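Local structure of MmeI (Methylophilus methylotrophus, 5HR4) at residues 186-191 with 262-267; 174-179 with 267-272. The protein is a DNA-binding Type IIL restriction-modification enzyme that probably methylates adenine at N6, using S-adenosyl-L-methionine as methyl donor. All coordinates share one frame; numbering follows the deposited sequence.

Interaction 1: 186-191 with 262-267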
ATOM      1  N   LEU A 186      -4.394  29.299  -2.686  1.00 27.66           N
ATOM      2  CA  LEU A 186      -3.610  28.807  -1.557  1.00 30.12           C
ATOM      3  C   LEU A 186      -2.503  27.853  -2.021  1.00 31.46           C
ATOM      4  O   LEU A 186      -1.323  28.071  -1.731  1.00 26.39           O
ATOM      5  CB  LEU A 186      -4.532  28.137  -0.538  1.00 28.98           C
ATOM      6  CG  LEU A 186      -3.810  27.517   0.654  1.00 30.89           C
ATOM      7  CD1 LEU A 186      -3.151  28.587   1.511  1.00 32.35           C
ATOM      8  CD2 LEU A 186      -4.764  26.675   1.465  1.00 33.70           C
ATOM      9  N   GLU A 187      -2.871  26.818  -2.787  1.00 29.18           N
ATOM     10  CA  GLU A 187      -1.912  25.815  -3.227  1.00 27.10           C
ATOM     11  C   GLU A 187      -0.757  26.439  -3.995  1.00 35.42           C
ATOM     12  O   GLU A 187       0.408  26.070  -3.790  1.00 36.49           O
ATOM     13  CB  GLU A 187      -2.598  24.764  -4.099  1.00 30.56           C
ATOM     14  CG  GLU A 187      -3.995  24.337  -3.675  1.00 29.66           C
ATOM     15  CD  GLU A 187      -4.083  23.802  -2.247  1.00 36.19           C
ATOM     16  OE1 GLU A 187      -5.223  23.557  -1.768  1.00 41.20           O
ATOM     17  OE2 GLU A 187      -3.023  23.638  -1.597  1.00 35.09           O
ATOM     18  N   LEU A 188      -1.055  27.372  -4.904  1.00 33.94           N
ATOM     19  CA  LEU A 188       0.009  27.966  -5.704  1.00 27.38           C
ATOM     20  C   LEU A 188       0.749  29.059  -4.944  1.00 31.88           C
ATOM     21  O   LEU A 188       1.953  29.250  -5.165  1.00 33.71           O
ATOM     22  CB  LEU A 188      -0.565  28.495  -7.012  1.00 32.43           C
ATOM     23  CG  LEU A 188       0.222  29.348  -8.019  1.00 29.21           C
ATOM     24  CD1 LEU A 188       1.577  28.771  -8.366  1.00 35.44           C
ATOM     25  CD2 LEU A 188      -0.613  29.451  -9.260  1.00 33.26           C
ATOM     26  N   TYR A 189       0.069  29.778  -4.048  1.00 30.38           N
ATOM     27  CA  TYR A 189       0.780  30.710  -3.175  1.00 28.93           C
ATOM     28  C   TYR A 189       1.901  29.995  -2.441  1.00 33.46           C
ATOM     29  O   TYR A 189       3.047  30.456  -2.419  1.00 36.92           O
ATOM     30  CB  TYR A 189      -0.190  31.335  -2.177  1.00 32.14           C
ATOM     31  CG  TYR A 189       0.248  32.656  -1.575  1.00 32.26           C
ATOM     32  CD1 TYR A 189       1.058  32.692  -0.450  1.00 29.57           C
ATOM     33  CD2 TYR A 189      -0.187  33.866  -2.111  1.00 24.64           C
ATOM     34  CE1 TYR A 189       1.452  33.892   0.115  1.00 28.89           C
ATOM     35  CE2 TYR A 189       0.205  35.067  -1.559  1.00 26.22           C
ATOM     36  CZ  TYR A 189       1.029  35.084  -0.446  1.00 29.70           C
ATOM     37  OH  TYR A 189       1.416  36.293   0.120  1.00 28.31           O
ATOM     38  N   LEU A 190       1.596  28.825  -1.878  1.00 33.31           N
ATOM     39  CA  LEU A 190       2.536  28.167  -0.978  1.00 30.44           C
ATOM     40  C   LEU A 190       3.695  27.562  -1.759  1.00 33.91           C
ATOM     41  O   LEU A 190       4.871  27.757  -1.423  1.00 32.56           O
ATOM     42  CB  LEU A 190       1.801  27.102  -0.172  1.00 30.74           C
ATOM     43  CG  LEU A 190       2.512  26.685   1.115  1.00 43.90           C
ATOM     44  CD1 LEU A 190       2.194  27.650   2.271  1.00 39.38           C
ATOM     45  CD2 LEU A 190       2.168  25.249   1.465  1.00 45.45           C
ATOM     46  N   VAL A 191       3.375  26.846  -2.830  1.00 33.70           N
ATOM     47  CA  VAL A 191       4.399  26.313  -3.715  1.00 29.42           C
ATOM     48  C   VAL A 191       5.279  27.431  -4.295  1.00 30.88           C
ATOM     49  O   VAL A 191       6.480  27.235  -4.508  1.00 35.02           O
ATOM     50  CB  VAL A 191       3.694  25.468  -4.792  1.00 36.17           C
ATOM     51  CG1 VAL A 191       3.895  26.043  -6.194  1.00 31.33           C
ATOM     52  CG2 VAL A 191       4.085  23.987  -4.681  1.00 32.27           C
ATOM     53  N   PHE A 262       4.777  31.349 -12.274  1.00 27.43           N
ATOM     54  CA  PHE A 262       4.583  32.735 -11.847  1.00 29.68           C
ATOM     55  C   PHE A 262       3.637  33.533 -12.745  1.00 33.43           C
ATOM     56  O   PHE A 262       3.491  34.760 -12.558  1.00 26.88           O
ATOM     57  CB  PHE A 262       5.943  33.431 -11.716  1.00 28.28           C
ATOM     58  CG  PHE A 262       6.662  33.062 -10.456  1.00 31.72           C
ATOM     59  CD1 PHE A 262       6.306  33.649  -9.251  1.00 28.48           C
ATOM     60  CD2 PHE A 262       7.645  32.077 -10.457  1.00 31.50           C
ATOM     61  CE1 PHE A 262       6.944  33.285  -8.058  1.00 34.24           C
ATOM     62  CE2 PHE A 262       8.280  31.705  -9.270  1.00 33.20           C
ATOM     63  CZ  PHE A 262       7.924  32.311  -8.066  1.00 31.02           C
ATOM     64  N   GLU A 263       2.955  32.867 -13.683  1.00 30.89           N
ATOM     65  CA  GLU A 263       2.223  33.592 -14.707  1.00 29.02           C
ATOM     66  C   GLU A 263       0.895  34.120 -14.198  1.00 35.04           C
ATOM     67  O   GLU A 263       0.431  35.162 -14.672  1.00 41.02           O
ATOM     68  CB  GLU A 263       2.009  32.697 -15.922  1.00 30.87           C
ATOM     69  CG  GLU A 263       0.970  31.624 -15.779  1.00 41.42           C
ATOM     70  CD  GLU A 263       0.831  30.844 -17.078  1.00 54.84           C
ATOM     71  OE1 GLU A 263       1.464  31.274 -18.072  1.00 55.53           O
ATOM     72  OE2 GLU A 263       0.113  29.812 -17.113  1.00 59.33           O
ATOM     73  N   GLU A 264       0.274  33.437 -13.217  1.00 30.91           N
ATOM     74  CA  GLU A 264      -1.075  33.817 -12.837  1.00 27.82           C
ATOM     75  C   GLU A 264      -1.051  34.849 -11.721  1.00 30.42           C
ATOM     76  O   GLU A 264      -0.429  34.617 -10.684  1.00 33.39           O
ATOM     77  CB  GLU A 264      -1.874  32.611 -12.386  1.00 29.04           C
ATOM     78  CG  GLU A 264      -3.281  32.972 -11.992  1.00 32.85           C
ATOM     79  CD  GLU A 264      -4.059  31.798 -11.434  1.00 38.87           C
ATOM     80  OE1 GLU A 264      -3.445  30.722 -11.256  1.00 41.50           O
ATOM     81  OE2 GLU A 264      -5.281  31.953 -11.172  1.00 42.55           O
ATOM     82  N   PRO A 265      -1.719  35.987 -11.884  1.00 40.35           N
ATOM     83  CA  PRO A 265      -1.887  36.897 -10.747  1.00 39.43           C
ATOM     84  C   PRO A 265      -2.780  36.250  -9.692  1.00 34.14           C
ATOM     85  O   PRO A 265      -3.712  35.504 -10.010  1.00 36.01           O
ATOM     86  CB  PRO A 265      -2.545  38.132 -11.381  1.00 31.48           C
ATOM     87  CG  PRO A 265      -3.376  37.548 -12.476  1.00 29.51           C
ATOM     88  CD  PRO A 265      -2.519  36.422 -13.048  1.00 34.77           C
ATOM     89  N   LEU A 266      -2.481  36.531  -8.430  1.00 30.56           N
ATOM     90  CA  LEU A 266      -3.162  35.885  -7.326  1.00 33.09           C
ATOM     91  C   LEU A 266      -3.714  36.952  -6.400  1.00 32.20           C
ATOM     92  O   LEU A 266      -3.061  37.989  -6.201  1.00 30.99           O
ATOM     93  CB  LEU A 266      -2.218  34.976  -6.521  1.00 28.20           C
ATOM     94  CG  LEU A 266      -1.930  33.589  -7.064  1.00 29.61           C
ATOM     95  CD1 LEU A 266      -0.937  32.871  -6.152  1.00 32.12           C
ATOM     96  CD2 LEU A 266      -3.217  32.778  -7.228  1.00 26.29           C
ATOM     97  N   PRO A 267      -4.885  36.725  -5.810  1.00 31.32           N
ATOM     98  CA  PRO A 267      -5.375  37.636  -4.785  1.00 30.08           C
ATOM     99  C   PRO A 267      -4.343  37.769  -3.685  1.00 29.78           C
ATOM    100  O   PRO A 267      -3.635  36.797  -3.379  1.00 31.86           O
ATOM    101  CB  PRO A 267      -6.654  36.951  -4.274  1.00 27.82           C
ATOM    102  CG  PRO A 267      -6.530  35.531  -4.684  1.00 26.98           C
ATOM    103  CD  PRO A 267      -5.736  35.530  -5.949  1.00 29.04           C
TER
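Leu266 reaches helix 183-200 with one methyl, CD1, which lies at the join between Leu188 and Tyr189. The distances show a methyl resting on the helix surface: CD1 of Leu266 is 3.9 Å from the backbone N of Tyr189 and 4.2 Å from CD2 on the ring of the same tyrosine. It is also 4.2 Å from CG of Leu188, the branch point of that side chain. The methyl meets the tyrosine ring obliquely. Because CG of Leu266 stands opposite its own carbonyl carbon (chi1 -81°) and CD1 continues the chain in an extended course (chi2 178°), the methyl spans the 7.7 Å separation between the CA atoms of Tyr189 and Leu266.

Leu188 answers from the helix with CG anti to its backbone N (chi1 172°), presenting its branch to Leu266 and its CD2 to Glu264, two residues earlier in the loop. There CD2 lies 3.7 Å from OE1 of Glu264, a van der Waals touch of a methyl on a carboxylate oxygen, with no hydrogen bond between them. The glutamate is fully extended as far as its carboxylate, and the same OE1 accepts a hydrogen bond from NE2 of His184, so a polar partner helps fix the group that the leucine methyl meets. The loop backbone is held too: Arg192 bonds to the carbonyl of Glu264, and Asn230 to that of Leu266. Tyr181 and Phe233 each pack edge-to-face with Tyr189, which probably limits the rotation of the ring that Leu266 touches.

Between the two segments there is no hydrogen bond, and some 200 Å² is buried. The cohesion of this pair is therefore van der Waals and hydrophobic, while directional bonding to the loop comes from His184 and Arg192 on helix 183-200 and from Asn230 on helix 225-235.

Interaction 2: 174-179 with 267-272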
ATOM      1  N   ASP A 174      -2.231  25.542   6.406  1.00 38.84           N
ATOM      2  CA  ASP A 174      -3.532  25.436   7.066  1.00 39.45           C
ATOM      3  C   ASP A 174      -3.876  26.695   7.857  1.00 40.70           C
ATOM      4  O   ASP A 174      -5.062  27.030   8.000  1.00 41.72           O
ATOM      5  CB  ASP A 174      -3.571  24.205   7.982  1.00 36.47           C
ATOM      6  CG  ASP A 174      -3.544  22.886   7.207  1.00 41.54           C
ATOM      7  OD1 ASP A 174      -3.940  22.858   6.009  1.00 38.56           O
ATOM      8  OD2 ASP A 174      -3.126  21.867   7.808  1.00 47.75           O
ATOM      9  N   THR A 175      -2.865  27.402   8.379  1.00 33.70           N
ATOM     10  CA  THR A 175      -3.123  28.680   9.040  1.00 34.09           C
ATOM     11  C   THR A 175      -3.668  29.712   8.057  1.00 40.08           C
ATOM     12  O   THR A 175      -4.617  30.444   8.364  1.00 39.10           O
ATOM     13  CB  THR A 175      -1.836  29.181   9.684  1.00 34.64           C
ATOM     14  OG1 THR A 175      -1.266  28.121  10.458  1.00 43.13           O
ATOM     15  CG2 THR A 175      -2.099  30.392  10.578  1.00 33.38           C
ATOM     16  N   LEU A 176      -3.053  29.803   6.875  1.00 41.74           N
ATOM     17  CA  LEU A 176      -3.612  30.607   5.800  1.00 34.20           C
ATOM     18  C   LEU A 176      -4.982  30.095   5.381  1.00 38.90           C
ATOM     19  O   LEU A 176      -5.901  30.888   5.149  1.00 43.08           O
ATOM     20  CB  LEU A 176      -2.654  30.609   4.618  1.00 38.65           C
ATOM     21  CG  LEU A 176      -1.700  31.797   4.578  1.00 39.73           C
ATOM     22  CD1 LEU A 176      -0.546  31.501   3.641  1.00 30.60           C
ATOM     23  CD2 LEU A 176      -2.482  33.034   4.128  1.00 36.40           C
ATOM     24  N   LYS A 177      -5.151  28.775   5.272  1.00 36.73           N
ATOM     25  CA  LYS A 177      -6.456  28.267   4.870  1.00 36.64           C
ATOM     26  C   LYS A 177      -7.533  28.730   5.841  1.00 36.42           C
ATOM     27  O   LYS A 177      -8.616  29.145   5.419  1.00 40.03           O
ATOM     28  CB  LYS A 177      -6.437  26.739   4.760  1.00 37.52           C
ATOM     29  CG  LYS A 177      -7.744  26.143   4.224  1.00 34.64           C
ATOM     30  CD  LYS A 177      -7.635  24.661   3.906  1.00 30.42           C
ATOM     31  CE  LYS A 177      -7.483  23.853   5.176  1.00 43.07           C
ATOM     32  NZ  LYS A 177      -8.621  22.898   5.371  1.00 55.62           N
ATOM     33  N   LEU A 178      -7.235  28.723   7.142  1.00 37.60           N
ATOM     34  CA  LEU A 178      -8.278  28.997   8.124  1.00 37.90           C
ATOM     35  C   LEU A 178      -8.779  30.434   8.079  1.00 37.09           C
ATOM     36  O   LEU A 178      -9.900  30.691   8.525  1.00 36.97           O
ATOM     37  CB  LEU A 178      -7.796  28.669   9.538  1.00 38.66           C
ATOM     38  CG  LEU A 178      -7.687  27.172   9.856  1.00 48.62           C
ATOM     39  CD1 LEU A 178      -7.635  26.931  11.358  1.00 44.91           C
ATOM     40  CD2 LEU A 178      -8.821  26.356   9.210  1.00 47.33           C
ATOM     41  N   VAL A 179      -7.997  31.377   7.551  1.00 35.12           N
ATOM     42  CA  VAL A 179      -8.477  32.757   7.478  1.00 36.38           C
ATOM     43  C   VAL A 179      -9.193  33.011   6.158  1.00 31.84           C
ATOM     44  O   VAL A 179      -9.579  34.148   5.868  1.00 34.74           O
ATOM     45  CB  VAL A 179      -7.340  33.779   7.677  1.00 38.26           C
ATOM     46  CG1 VAL A 179      -6.484  33.396   8.872  1.00 38.46           C
ATOM     47  CG2 VAL A 179      -6.498  33.941   6.394  1.00 38.01           C
ATOM     48  N   PRO A 267      -4.885  36.725  -5.810  1.00 31.32           N
ATOM     49  CA  PRO A 267      -5.375  37.636  -4.785  1.00 30.08           C
ATOM     50  C   PRO A 267      -4.343  37.769  -3.685  1.00 29.78           C
ATOM     51  O   PRO A 267      -3.635  36.797  -3.379  1.00 31.86           O
ATOM     52  CB  PRO A 267      -6.654  36.951  -4.274  1.00 27.82           C
ATOM     53  CG  PRO A 267      -6.530  35.531  -4.684  1.00 26.98           C
ATOM     54  CD  PRO A 267      -5.736  35.530  -5.949  1.00 29.04           C
ATOM     55  N   PRO A 268      -4.192  38.958  -3.106  1.00 31.15           N
ATOM     56  CA  PRO A 268      -3.271  39.115  -1.974  1.00 27.32           C
ATOM     57  C   PRO A 268      -3.844  38.493  -0.709  1.00 31.35           C
ATOM     58  O   PRO A 268      -5.057  38.499  -0.478  1.00 40.69           O
ATOM     59  CB  PRO A 268      -3.132  40.632  -1.835  1.00 27.87           C
ATOM     60  CG  PRO A 268      -4.467  41.162  -2.347  1.00 32.48           C
ATOM     61  CD  PRO A 268      -4.955  40.189  -3.398  1.00 28.94           C
ATOM     62  N   ALA A 269      -2.955  37.936   0.105  1.00 33.08           N
ATOM     63  CA  ALA A 269      -3.323  37.262   1.342  1.00 31.83           C
ATOM     64  C   ALA A 269      -3.267  38.270   2.490  1.00 37.50           C
ATOM     65  O   ALA A 269      -3.304  39.485   2.268  1.00 34.87           O
ATOM     66  CB  ALA A 269      -2.390  36.067   1.593  1.00 31.77           C
ATOM     67  N   GLN A 270      -3.172  37.773   3.726  1.00 37.83           N
ATOM     68  CA  GLN A 270      -3.018  38.632   4.892  1.00 34.55           C
ATOM     69  C   GLN A 270      -2.293  37.855   5.977  1.00 37.27           C
ATOM     70  O   GLN A 270      -2.615  36.691   6.231  1.00 32.71           O
ATOM     71  CB  GLN A 270      -4.367  39.146   5.409  1.00 32.63           C
ATOM     72  CG  GLN A 270      -4.239  40.115   6.579  1.00 34.93           C
ATOM     73  CD  GLN A 270      -3.519  41.415   6.220  1.00 42.78           C
ATOM     74  OE1 GLN A 270      -2.719  41.475   5.288  1.00 52.96           O
ATOM     75  NE2 GLN A 270      -3.814  42.470   6.965  1.00 48.31           N
ATOM     76  N   PHE A 271      -1.307  38.496   6.594  1.00 39.26           N
ATOM     77  CA  PHE A 271      -0.451  37.870   7.584  1.00 40.66           C
ATOM     78  C   PHE A 271      -0.607  38.596   8.919  1.00 41.23           C
ATOM     79  O   PHE A 271      -1.112  39.719   8.987  1.00 41.99           O
ATOM     80  CB  PHE A 271       1.032  37.884   7.140  1.00 36.85           C
ATOM     81  CG  PHE A 271       1.368  36.913   6.028  1.00 35.86           C
ATOM     82  CD1 PHE A 271       1.170  37.255   4.700  1.00 35.90           C
ATOM     83  CD2 PHE A 271       1.941  35.681   6.308  1.00 43.81           C
ATOM     84  CE1 PHE A 271       1.499  36.365   3.673  1.00 33.59           C
ATOM     85  CE2 PHE A 271       2.274  34.783   5.281  1.00 37.47           C
ATOM     86  CZ  PHE A 271       2.044  35.130   3.968  1.00 33.39           C
ATOM     87  N   ASP A 272      -0.178  37.939   9.996  1.00 42.96           N
ATOM     88  CA  ASP A 272       0.027  38.654  11.248  1.00 42.52           C
ATOM     89  C   ASP A 272       1.432  38.375  11.776  1.00 44.05           C
ATOM     90  O   ASP A 272       2.285  37.845  11.048  1.00 42.17           O
ATOM     91  CB  ASP A 272      -1.047  38.275  12.271  1.00 40.00           C
ATOM     92  CG  ASP A 272      -0.992  36.804  12.664  1.00 54.09           C
ATOM     93  OD1 ASP A 272      -0.283  36.021  11.989  1.00 44.51           O
ATOM     94  OD2 ASP A 272      -1.670  36.429  13.654  1.00 68.24           O
TER
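The Phe271 ring meets Leu176 obliquely: its far atom CZ is 4.5 Å from CD1 of the leucine, an approach that is neither stacking nor close. Around the same ring lie Leu225 and Ala226 of helix 225-235 and Tyr189 of helix 183-200, so several helices share in enclosing it. The second methyl of the leucine turns to the preceding part of the loop, with Leu176 CD2 4.0 Å from Ala269 CB and 4.2 Å from the backbone O of Gln270. The two methyls thus divide, CD2 to the alanine and, more loosely, CD1 to the phenylalanine, because the leucine side chain leaves the helix toward the loop. Across the 8.0 Å between the CA atoms of Leu176 and Ala269 no hydrogen bond is made, and only 135 Å² is buried in all.

Just beyond, Asp272 occupies the N-cap position of helix 273-283, its OD1 accepting from the backbone N of Met275. Met275 also packs on Leu176, tying the start of that helix to the end of helix 163-178. The arrangement is that of an irregular interhelical loop packed among helices 163-178, 183-200 and 225-235 and ending in an N-capped helix, which runs on to the calcium ligand Cys283.

In the fold
The loop between helices 259-262 and 273-283 makes both contacts, sharing Pro267: interaction 1 lays its first half on helix 183-200, and interaction 2 its second half on helix 163-178, the preceding helix in the chain. Their centres are 13 Å apart, and they meet directly, with Tyr189 OH 3.6 Å from Phe271 CE1 and Leu186 CD1 3.7 Å from Leu176 CB. Interaction 1 is the more buried, with three of its four touching residues enclosed; interaction 2 is partly buried, two of four. Both are mainly apolar across the segments, but a carboxylate borders the first contact, whereas a backbone carbonyl touches the leucine in the second.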